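Local coordinates for TetR-family transcriptional regulator (Pectobacterium atrosepticum, PDB 2HYT), which probably binds operator DNA through a helix-turn-helix domain and regulates transcription, as a dimeric member of the TetR family, at residues L17-R28 against L38-L49; K57-I67 against I108-L117. All blocks are in the same frame, centred on the assembly; numbering follows the deposited sequence.

Contact 1 of 2, residues L17-R28 against L38-L49; sequences LLATARKVFSER and LTAQASLTRGAL
The amide of Q41 lies over one face of the R28 guanidinium, with the two planes 29° apart. OE1 of Q41 sits above the centre of the group, 3.4 Å from CZ of R28. There it is poorly angled for a bond from NE of R28, and NH1 of R28 faces NE2 of Q41, another donor. The groups therefore stack without a hydrogen bond. The R28 chain bends at chi2 and lays its guanidinium against the amide. Q41 reaches it with a chain extended beyond CG, and its OE1 also touches V24 CG1. The F25 ring is met obliquely by L38, whose CD2 is 4.1 Å from CZ of F25.

L38 is a knob in the hole formed by T20, A21, V24 and F25. Its CG is anti to the backbone N (chi1 -175°), and the two methyls divide the work. CD1 of L38 is 3.4 Å from CB of V24, which is tight. CD2 of L38 rests 3.8 Å from CB of A21. T20 CG2 and A42 CB are also close, at 3.3 Å. At the start of 17-28, L17 CD2 packs against L44 CD1 at 3.7 Å and reaches L49.

Helix segments 17-28 and 38-42 cross at 97°. S43, with positive phi, forms a Schellman motif after helix 35-42, and a type II turn from T45 to A48 leads into helix 48-53. The contact belongs to the three-helix DNA-binding head typical of TetR proteins; 34-53 is the predicted helix-turn-helix.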
loop_
_atom_site.group_PDB
_atom_site.type_symbol
_atom_site.label_atom_id
_atom_site.label_comp_id
_atom_site.label_asym_id
_atom_site.label_seq_id
_atom_site.Cartn_x
_atom_site.Cartn_y
_atom_site.Cartn_z
ATOM N N LEU A 17 -14.046 -13.922 22.201
ATOM C CA LEU A 17 -14.941 -13.073 21.402
ATOM C C LEU A 17 -14.381 -12.844 20.007
ATOM O O LEU A 17 -15.084 -12.842 19.031
ATOM C CB LEU A 17 -15.194 -11.749 22.090
ATOM C CG LEU A 17 -15.964 -11.841 23.383
ATOM C CD1 LEU A 17 -15.844 -10.486 24.132
ATOM C CD2 LEU A 17 -17.411 -12.232 23.139
ATOM N N LEU A 18 -13.067 -12.707 19.935
ATOM C CA LEU A 18 -12.402 -12.484 18.670
ATOM C C LEU A 18 -12.527 -13.713 17.768
ATOM O O LEU A 18 -12.824 -13.596 16.583
ATOM C CB LEU A 18 -10.921 -12.108 18.908
ATOM C CG LEU A 18 -10.263 -11.333 17.777
ATOM C CD1 LEU A 18 -10.885 -9.933 17.773
ATOM C CD2 LEU A 18 -8.681 -11.286 17.941
ATOM N N ALA A 19 -12.351 -14.905 18.335
ATOM C CA ALA A 19 -12.435 -16.131 17.583
ATOM C C ALA A 19 -13.857 -16.305 17.065
ATOM O O ALA A 19 -14.088 -16.685 15.904
ATOM C CB ALA A 19 -12.008 -17.356 18.469
ATOM N N THR A 20 -14.829 -16.006 17.943
ATOM C CA THR A 20 -16.244 -16.118 17.526
ATOM C C THR A 20 -16.587 -15.120 16.460
ATOM O O THR A 20 -17.253 -15.449 15.485
ATOM C CB THR A 20 -17.166 -15.934 18.726
ATOM O OG1 THR A 20 -16.965 -17.050 19.570
ATOM C CG2 THR A 20 -18.669 -15.825 18.295
ATOM N N ALA A 21 -16.102 -13.885 16.608
ATOM C CA ALA A 21 -16.357 -12.873 15.564
ATOM C C ALA A 21 -15.804 -13.362 14.231
ATOM O O ALA A 21 -16.459 -13.239 13.204
ATOM C CB ALA A 21 -15.730 -11.509 15.938
ATOM N N ARG A 22 -14.596 -13.932 14.238
ATOM C CA ARG A 22 -14.030 -14.482 13.009
ATOM C C ARG A 22 -14.908 -15.550 12.396
ATOM O O ARG A 22 -15.105 -15.588 11.168
ATOM C CB ARG A 22 -12.625 -15.042 13.275
ATOM C CG ARG A 22 -11.609 -13.960 13.380
ATOM C CD ARG A 22 -10.227 -14.519 13.719
ATOM N NE ARG A 22 -9.620 -15.258 12.613
ATOM C CZ ARG A 22 -8.420 -15.826 12.699
ATOM N NH1 ARG A 22 -7.742 -15.783 13.840
ATOM N NH2 ARG A 22 -7.896 -16.458 11.671
ATOM N N LYS A 23 -15.451 -16.429 13.225
ATOM C CA LYS A 23 -16.291 -17.519 12.710
ATOM C C LYS A 23 -17.567 -16.959 12.090
ATOM O O LYS A 23 -17.944 -17.346 10.983
ATOM C CB LYS A 23 -16.635 -18.478 13.822
ATOM C CG LYS A 23 -17.411 -19.702 13.388
ATOM C CD LYS A 23 -17.470 -20.713 14.552
ATOM C CE LYS A 23 -17.899 -22.085 14.086
ATOM N NZ LYS A 23 -16.783 -22.797 13.382
ATOM N N VAL A 24 -18.204 -16.020 12.782
ATOM C CA VAL A 24 -19.465 -15.420 12.273
ATOM C C VAL A 24 -19.232 -14.589 11.017
ATOM O O VAL A 24 -19.980 -14.731 10.034
ATOM C CB VAL A 24 -20.216 -14.650 13.384
ATOM C CG1 VAL A 24 -21.446 -13.929 12.836
ATOM C CG2 VAL A 24 -20.598 -15.640 14.486
ATOM N N PHE A 25 -18.174 -13.785 11.004
ATOM C CA PHE A 25 -17.901 -12.966 9.841
ATOM C C PHE A 25 -17.632 -13.891 8.627
ATOM O O PHE A 25 -17.919 -13.520 7.473
ATOM C CB PHE A 25 -16.712 -12.022 10.049
ATOM C CG PHE A 25 -16.961 -10.869 10.999
ATOM C CD1 PHE A 25 -18.213 -10.259 11.117
ATOM C CD2 PHE A 25 -15.897 -10.334 11.722
ATOM C CE1 PHE A 25 -18.408 -9.162 11.957
ATOM C CE2 PHE A 25 -16.082 -9.249 12.571
ATOM C CZ PHE A 25 -17.342 -8.671 12.695
ATOM N N SER A 26 -17.054 -15.079 8.878
ATOM C CA SER A 26 -16.792 -16.030 7.799
ATOM C C SER A 26 -18.070 -16.572 7.227
ATOM O O SER A 26 -18.210 -16.688 6.028
ATOM C CB SER A 26 -15.921 -17.202 8.279
ATOM O OG SER A 26 -15.723 -18.151 7.221
ATOM N N GLU A 27 -19.006 -16.927 8.086
ATOM C CA GLU A 27 -20.259 -17.496 7.637
ATOM C C GLU A 27 -21.150 -16.455 6.977
ATOM O O GLU A 27 -21.810 -16.738 5.969
ATOM C CB GLU A 27 -21.008 -18.142 8.823
ATOM C CG GLU A 27 -20.418 -19.476 9.248
ATOM N N ARG A 28 -21.180 -15.250 7.538
ATOM C CA ARG A 28 -22.178 -14.262 7.160
ATOM C C ARG A 28 -21.665 -13.056 6.365
ATOM O O ARG A 28 -22.453 -12.375 5.679
ATOM C CB ARG A 28 -22.873 -13.749 8.428
ATOM C CG ARG A 28 -23.622 -14.802 9.240
ATOM C CD ARG A 28 -24.810 -15.331 8.411
ATOM N NE ARG A 28 -25.858 -15.901 9.242
ATOM C CZ ARG A 28 -26.907 -15.238 9.724
ATOM N NH1 ARG A 28 -27.088 -13.951 9.449
ATOM N NH2 ARG A 28 -27.789 -15.870 10.491
ATOM N N LEU A 38 -24.053 -10.162 15.636
ATOM C CA LEU A 38 -23.014 -11.070 16.145
ATOM C C LEU A 38 -23.392 -11.506 17.539
ATOM O O LEU A 38 -23.290 -12.690 17.884
ATOM C CB LEU A 38 -21.669 -10.347 16.126
ATOM C CG LEU A 38 -20.429 -11.111 16.507
ATOM C CD1 LEU A 38 -20.376 -12.509 16.001
ATOM C CD2 LEU A 38 -19.261 -10.244 15.972
ATOM N N THR A 39 -23.857 -10.547 18.344
ATOM C CA THR A 39 -24.330 -10.832 19.696
ATOM C C THR A 39 -25.437 -11.893 19.693
ATOM O O THR A 39 -25.407 -12.873 20.404
ATOM C CB THR A 39 -24.784 -9.523 20.360
ATOM O OG1 THR A 39 -23.633 -8.654 20.485
ATOM C CG2 THR A 39 -25.480 -9.801 21.739
ATOM N N ALA A 40 -26.401 -11.718 18.811
ATOM C CA ALA A 40 -27.492 -12.677 18.708
ATOM C C ALA A 40 -27.016 -14.061 18.228
ATOM O O ALA A 40 -27.374 -15.073 18.832
ATOM C CB ALA A 40 -28.607 -12.104 17.757
ATOM N N GLN A 41 -26.212 -14.097 17.146
ATOM C CA GLN A 41 -25.802 -15.327 16.505
ATOM C C GLN A 41 -24.914 -16.164 17.397
ATOM O O GLN A 41 -25.015 -17.411 17.389
ATOM C CB GLN A 41 -25.139 -15.034 15.153
ATOM C CG GLN A 41 -26.181 -14.500 14.179
ATOM C CD GLN A 41 -25.605 -14.056 12.840
ATOM O OE1 GLN A 41 -24.715 -14.715 12.291
ATOM N NE2 GLN A 41 -26.155 -12.965 12.278
ATOM N N ALA A 42 -24.118 -15.487 18.230
ATOM C CA ALA A 42 -23.171 -16.168 19.123
ATOM C C ALA A 42 -23.704 -16.313 20.545
ATOM O O ALA A 42 -23.018 -16.832 21.433
ATOM C CB ALA A 42 -21.826 -15.475 19.088
ATOM N N SER A 43 -24.936 -15.876 20.770
ATOM C CA SER A 43 -25.590 -15.905 22.076
ATOM C C SER A 43 -24.770 -15.254 23.186
ATOM O O SER A 43 -24.632 -15.795 24.314
ATOM C CB SER A 43 -25.994 -17.334 22.488
ATOM O OG SER A 43 -27.102 -17.264 23.399
ATOM N N LEU A 44 -24.229 -14.082 22.851
ATOM C CA LEU A 44 -23.443 -13.289 23.793
ATOM C C LEU A 44 -24.313 -12.389 24.670
ATOM O O LEU A 44 -25.416 -11.981 24.301
ATOM C CB LEU A 44 -22.464 -12.437 23.025
ATOM C CG LEU A 44 -21.583 -13.172 22.010
ATOM C CD1 LEU A 44 -20.660 -12.091 21.358
ATOM C CD2 LEU A 44 -20.773 -14.280 22.648
ATOM N N THR A 45 -23.781 -12.037 25.836
ATOM C CA THR A 45 -24.438 -11.014 26.664
ATOM C C THR A 45 -24.418 -9.658 25.975
ATOM O O THR A 45 -23.458 -9.289 25.276
ATOM C CB THR A 45 -23.803 -10.922 28.058
ATOM O OG1 THR A 45 -22.416 -10.634 27.927
ATOM C CG2 THR A 45 -24.007 -12.205 28.814
ATOM N N ARG A 46 -25.513 -8.920 26.174
ATOM C CA ARG A 46 -25.677 -7.569 25.660
ATOM C C ARG A 46 -24.477 -6.756 26.085
ATOM O O ARG A 46 -24.149 -6.767 27.278
ATOM C CB ARG A 46 -26.930 -6.927 26.290
ATOM C CG ARG A 46 -27.295 -5.575 25.698
ATOM C CD ARG A 46 -28.670 -5.142 26.172
ATOM N N GLY A 47 -23.830 -6.071 25.159
ATOM C CA GLY A 47 -22.737 -5.170 25.528
ATOM C C GLY A 47 -21.343 -5.748 25.605
ATOM O O GLY A 47 -20.370 -5.001 25.658
ATOM N N ALA A 48 -21.196 -7.073 25.525
ATOM C CA ALA A 48 -19.865 -7.659 25.669
ATOM C C ALA A 48 -18.881 -7.165 24.601
ATOM O O ALA A 48 -17.713 -6.797 24.894
ATOM C CB ALA A 48 -19.992 -9.198 25.645
ATOM N N LEU A 49 -19.327 -7.207 23.352
ATOM C CA LEU A 49 -18.492 -6.769 22.226
ATOM C C LEU A 49 -18.161 -5.274 22.318
ATOM O O LEU A 49 -17.021 -4.885 22.098
ATOM C CB LEU A 49 -19.174 -7.066 20.895
ATOM C CG LEU A 49 -19.358 -8.523 20.499
ATOM C CD1 LEU A 49 -20.242 -8.617 19.244
ATOM C CD2 LEU A 49 -18.025 -9.171 20.296
#

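Contact 2 of 2, residues K57-I67 against I108-L117; sequences KGLLAAVVEQI and IVLRDARAVL. With EDO (1,2-ethanediol), chain C.
Helix 56-81 joins the DNA-binding head of a TetR-type regulator to its C-terminal body, and here it packs against helix 103-117 of that body. The two segments run roughly antiparallel, at 147°, and interlock by knobs into holes from both sides.

L60 is the knob from 57-67. It enters a hole formed by I108, A113, V116 and L117. With chi1 at -178°, the L60 side chain extends away from its own backbone N. This brings CD1 of L60 to I108 CG2, at 3.8 Å, and CD2 against V116 and L117. I108 returns the fit, sitting among L60, V63, V64 and I67. CG2 of I108 does the touching, 3.8 Å from CD1 of I67, and the I67 side chain comes across it at about a right angle. V64 CG2 packs on the small A113, 3.7 Å from CB of A113. At one end I67 CG2 meets V109 CG2. At the other, L117 CD1 lies 3.8 Å from CA of A61.

K57 borders the packing. Its CG touches V116 CG1, and its extended chain carries NZ to a water, 2.7 Å away. That water donates to V116 O.

R114 points away from 57-67. Its NH2 makes a nearly straight bond (170°) to O2 of an ethanediol, probably from the crystallisation liquor, 2.9 Å away in the guanidinium plane. E170 bonds to the ethanediol and pairs with NH1 of R114; NH2 also bonds to Q125 of the second subunit. Helix 103-117 widens to a pi-type turn at 108-113. The pairing is part of the head-to-body junction typical of the TetR fold.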
loop_
_atom_site.group_PDB
_atom_site.type_symbol
_atom_site.label_atom_id
_atom_site.label_comp_id
_atom_site.label_asym_id
_atom_site.label_seq_id
_atom_site.Cartn_x
_atom_site.Cartn_y
_atom_site.Cartn_z
ATOM N N LYS A 57 -15.439 -1.227 13.971
ATOM C CA LYS A 57 -14.128 -1.027 13.388
ATOM C C LYS A 57 -13.012 -1.513 14.310
ATOM O O LYS A 57 -12.013 -2.067 13.888
ATOM C CB LYS A 57 -13.924 0.452 13.059
ATOM C CG LYS A 57 -14.814 0.936 11.948
ATOM C CD LYS A 57 -14.442 2.414 11.644
ATOM C CE LYS A 57 -15.385 3.086 10.631
ATOM N NZ LYS A 57 -14.921 4.501 10.359
ATOM N N GLY A 58 -13.202 -1.279 15.601
ATOM C CA GLY A 58 -12.249 -1.740 16.602
ATOM C C GLY A 58 -12.124 -3.280 16.627
ATOM O O GLY A 58 -11.066 -3.871 16.763
ATOM N N LEU A 59 -13.283 -3.931 16.528
ATOM C CA LEU A 59 -13.347 -5.383 16.428
ATOM C C LEU A 59 -12.612 -5.849 15.172
ATOM O O LEU A 59 -11.763 -6.764 15.223
ATOM C CB LEU A 59 -14.789 -5.840 16.440
ATOM C CG LEU A 59 -15.003 -7.353 16.297
ATOM C CD1 LEU A 59 -14.152 -8.206 17.266
ATOM C CD2 LEU A 59 -16.559 -7.654 16.429
ATOM N N LEU A 60 -12.939 -5.219 14.045
ATOM C CA LEU A 60 -12.271 -5.563 12.793
ATOM C C LEU A 60 -10.742 -5.430 12.935
ATOM O O LEU A 60 -9.987 -6.321 12.515
ATOM C CB LEU A 60 -12.748 -4.713 11.626
ATOM C CG LEU A 60 -12.122 -5.053 10.266
ATOM C CD1 LEU A 60 -12.401 -6.491 9.809
ATOM C CD2 LEU A 60 -12.554 -4.001 9.211
ATOM N N ALA A 61 -10.266 -4.338 13.530
ATOM C CA ALA A 61 -8.815 -4.158 13.702
ATOM C C ALA A 61 -8.213 -5.274 14.519
ATOM O O ALA A 61 -7.124 -5.815 14.196
ATOM C CB ALA A 61 -8.509 -2.780 14.302
ATOM N N ALA A 62 -8.948 -5.708 15.541
ATOM C CA ALA A 62 -8.451 -6.732 16.419
ATOM C C ALA A 62 -8.375 -8.086 15.704
ATOM O O ALA A 62 -7.481 -8.860 15.941
ATOM C CB ALA A 62 -9.311 -6.822 17.700
ATOM N N VAL A 63 -9.386 -8.389 14.895
ATOM C CA VAL A 63 -9.420 -9.581 14.049
ATOM C C VAL A 63 -8.253 -9.552 13.076
ATOM O O VAL A 63 -7.541 -10.558 12.930
ATOM C CB VAL A 63 -10.742 -9.666 13.306
ATOM C CG1 VAL A 63 -10.668 -10.667 12.168
ATOM C CG2 VAL A 63 -11.917 -10.005 14.317
ATOM N N VAL A 64 -8.062 -8.412 12.411
ATOM C CA VAL A 64 -6.940 -8.260 11.457
ATOM C C VAL A 64 -5.571 -8.505 12.131
ATOM O O VAL A 64 -4.738 -9.246 11.584
ATOM C CB VAL A 64 -6.989 -6.901 10.761
ATOM C CG1 VAL A 64 -5.677 -6.588 10.080
ATOM C CG2 VAL A 64 -8.184 -6.851 9.770
ATOM N N GLU A 65 -5.354 -7.939 13.313
ATOM C CA GLU A 65 -4.130 -8.169 14.068
ATOM C C GLU A 65 -3.860 -9.671 14.264
ATOM O O GLU A 65 -2.722 -10.131 14.090
ATOM C CB GLU A 65 -4.176 -7.439 15.396
ATOM C CG GLU A 65 -2.996 -7.717 16.304
ATOM C CD GLU A 65 -3.076 -6.974 17.626
ATOM O OE1 GLU A 65 -4.187 -6.871 18.212
ATOM O OE2 GLU A 65 -2.007 -6.548 18.109
ATOM N N GLN A 66 -4.894 -10.447 14.617
ATOM C CA GLN A 66 -4.729 -11.885 14.821
ATOM C C GLN A 66 -4.405 -12.586 13.517
ATOM O O GLN A 66 -3.514 -13.422 13.457
ATOM C CB GLN A 66 -5.995 -12.528 15.341
ATOM C CG GLN A 66 -6.173 -12.551 16.804
ATOM C CD GLN A 66 -7.229 -13.569 17.190
ATOM O OE1 GLN A 66 -8.125 -13.884 16.401
ATOM N NE2 GLN A 66 -7.103 -14.127 18.377
ATOM N N ILE A 67 -5.162 -12.261 12.487
ATOM C CA ILE A 67 -4.915 -12.814 11.177
ATOM C C ILE A 67 -3.487 -12.498 10.710
ATOM O O ILE A 67 -2.798 -13.396 10.215
ATOM C CB ILE A 67 -5.927 -12.320 10.141
ATOM C CG1 ILE A 67 -7.327 -12.825 10.491
ATOM C CG2 ILE A 67 -5.566 -12.827 8.761
ATOM C CD1 ILE A 67 -8.486 -12.247 9.594
ATOM N N ILE A 108 -11.789 -10.527 4.736
ATOM C CA ILE A 108 -11.563 -9.696 5.932
ATOM C C ILE A 108 -10.401 -8.697 5.762
ATOM O O ILE A 108 -10.527 -7.521 6.094
ATOM C CB ILE A 108 -11.313 -10.556 7.171
ATOM C CG1 ILE A 108 -12.551 -11.419 7.468
ATOM C CG2 ILE A 108 -10.930 -9.656 8.378
ATOM C CD1 ILE A 108 -13.788 -10.593 7.792
ATOM N N VAL A 109 -9.269 -9.170 5.234
ATOM C CA VAL A 109 -8.067 -8.348 5.116
ATOM C C VAL A 109 -8.098 -7.546 3.813
ATOM O O VAL A 109 -7.939 -6.351 3.819
ATOM C CB VAL A 109 -6.787 -9.200 5.203
ATOM C CG1 VAL A 109 -5.502 -8.372 4.920
ATOM C CG2 VAL A 109 -6.696 -9.934 6.533
ATOM N N LEU A 110 -8.294 -8.211 2.672
ATOM C CA LEU A 110 -8.058 -7.548 1.385
ATOM C C LEU A 110 -9.230 -6.793 0.820
ATOM O O LEU A 110 -9.070 -6.027 -0.153
ATOM C CB LEU A 110 -7.503 -8.580 0.382
ATOM C CG LEU A 110 -6.181 -9.254 0.750
ATOM C CD1 LEU A 110 -5.917 -10.389 -0.232
ATOM C CD2 LEU A 110 -5.005 -8.268 0.744
ATOM N N ARG A 111 -10.412 -6.979 1.416
ATOM C CA ARG A 111 -11.625 -6.260 1.019
ATOM C C ARG A 111 -12.102 -5.368 2.197
ATOM O O ARG A 111 -12.143 -4.132 2.116
ATOM C CB ARG A 111 -12.682 -7.248 0.540
ATOM C CG ARG A 111 -12.289 -7.875 -0.806
ATOM C CD ARG A 111 -13.360 -8.798 -1.273
ATOM N NE ARG A 111 -12.956 -9.512 -2.478
ATOM C CZ ARG A 111 -13.605 -10.556 -2.984
ATOM N NH1 ARG A 111 -14.728 -10.999 -2.423
ATOM N NH2 ARG A 111 -13.128 -11.160 -4.064
ATOM N N ASP A 112 -12.433 -5.997 3.319
ATOM C CA ASP A 112 -13.064 -5.271 4.422
ATOM C C ASP A 112 -12.090 -4.308 5.091
ATOM O O ASP A 112 -12.388 -3.123 5.215
ATOM C CB ASP A 112 -13.629 -6.252 5.453
ATOM C CG ASP A 112 -14.720 -7.121 4.890
ATOM O OD1 ASP A 112 -15.572 -6.635 4.128
ATOM O OD2 ASP A 112 -14.753 -8.299 5.250
ATOM N N ALA A 113 -10.958 -4.805 5.586
ATOM C CA ALA A 113 -9.977 -3.922 6.230
ATOM C C ALA A 113 -9.473 -2.868 5.253
ATOM O O ALA A 113 -9.181 -1.736 5.651
ATOM C CB ALA A 113 -8.780 -4.698 6.807
ATOM N N ARG A 114 -9.317 -3.250 3.985
ATOM C CA ARG A 114 -8.933 -2.280 2.950
ATOM C C ARG A 114 -9.881 -1.093 2.907
ATOM O O ARG A 114 -9.434 0.062 2.986
ATOM C CB ARG A 114 -8.902 -2.955 1.567
ATOM C CG ARG A 114 -8.097 -2.170 0.587
ATOM C CD ARG A 114 -8.310 -2.622 -0.827
ATOM N NE ARG A 114 -7.329 -1.953 -1.668
ATOM C CZ ARG A 114 -7.257 -2.126 -2.990
ATOM N NH1 ARG A 114 -8.118 -2.908 -3.611
ATOM N NH2 ARG A 114 -6.339 -1.494 -3.673
ATOM N N ALA A 115 -11.181 -1.370 2.827
ATOM C CA ALA A 115 -12.194 -0.319 2.690
ATOM C C ALA A 115 -12.455 0.423 3.998
ATOM O O ALA A 115 -12.670 1.636 4.013
ATOM C CB ALA A 115 -13.533 -0.951 2.217
ATOM N N VAL A 116 -12.431 -0.313 5.107
ATOM C CA VAL A 116 -12.858 0.224 6.412
ATOM C C VAL A 116 -11.726 0.875 7.203
ATOM O O VAL A 116 -11.923 1.927 7.863
ATOM C CB VAL A 116 -13.499 -0.893 7.261
ATOM C CG1 VAL A 116 -13.778 -0.442 8.703
ATOM C CG2 VAL A 116 -14.830 -1.376 6.619
ATOM N N LEU A 117 -10.558 0.257 7.180
ATOM C CA LEU A 117 -9.429 0.712 7.987
ATOM C C LEU A 117 -8.334 1.363 7.152
ATOM O O LEU A 117 -7.401 1.909 7.735
ATOM C CB LEU A 117 -8.821 -0.424 8.803
ATOM C CG LEU A 117 -9.763 -1.188 9.729
ATOM C CD1 LEU A 117 -8.993 -2.390 10.308
ATOM C CD2 LEU A 117 -10.331 -0.290 10.789
HETATM C C1 EDO C . -4.419 -2.609 -8.346
HETATM O O1 EDO C . -5.591 -2.693 -9.166
HETATM C C2 EDO C . -4.867 -2.909 -6.920
HETATM O O2 EDO C . -5.866 -1.972 -6.510
HETATM O O HOH W 1 -14.040 3.739 7.880
#

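In the fold
Contact 1 lies within the DNA-binding head, far from the centre of the chain. Contact 2 lies nearer that centre and ties the head to the body. Each has a buried apolar middle and a more polar border. In contact 1 the border is an arginine-glutamine stack; in contact 2 it is a lysine joined to a backbone carbonyl through water. The helices of contact 1 cross almost at right angles, those of contact 2 run nearly antiparallel. The two sites touch directly: R22 NH1 probably bonds to Q66 OE1, and L18, modelled in two conformers, lies against A62 and V63. Helix 7-28 thus packs against 38-49 and against helix 56-81.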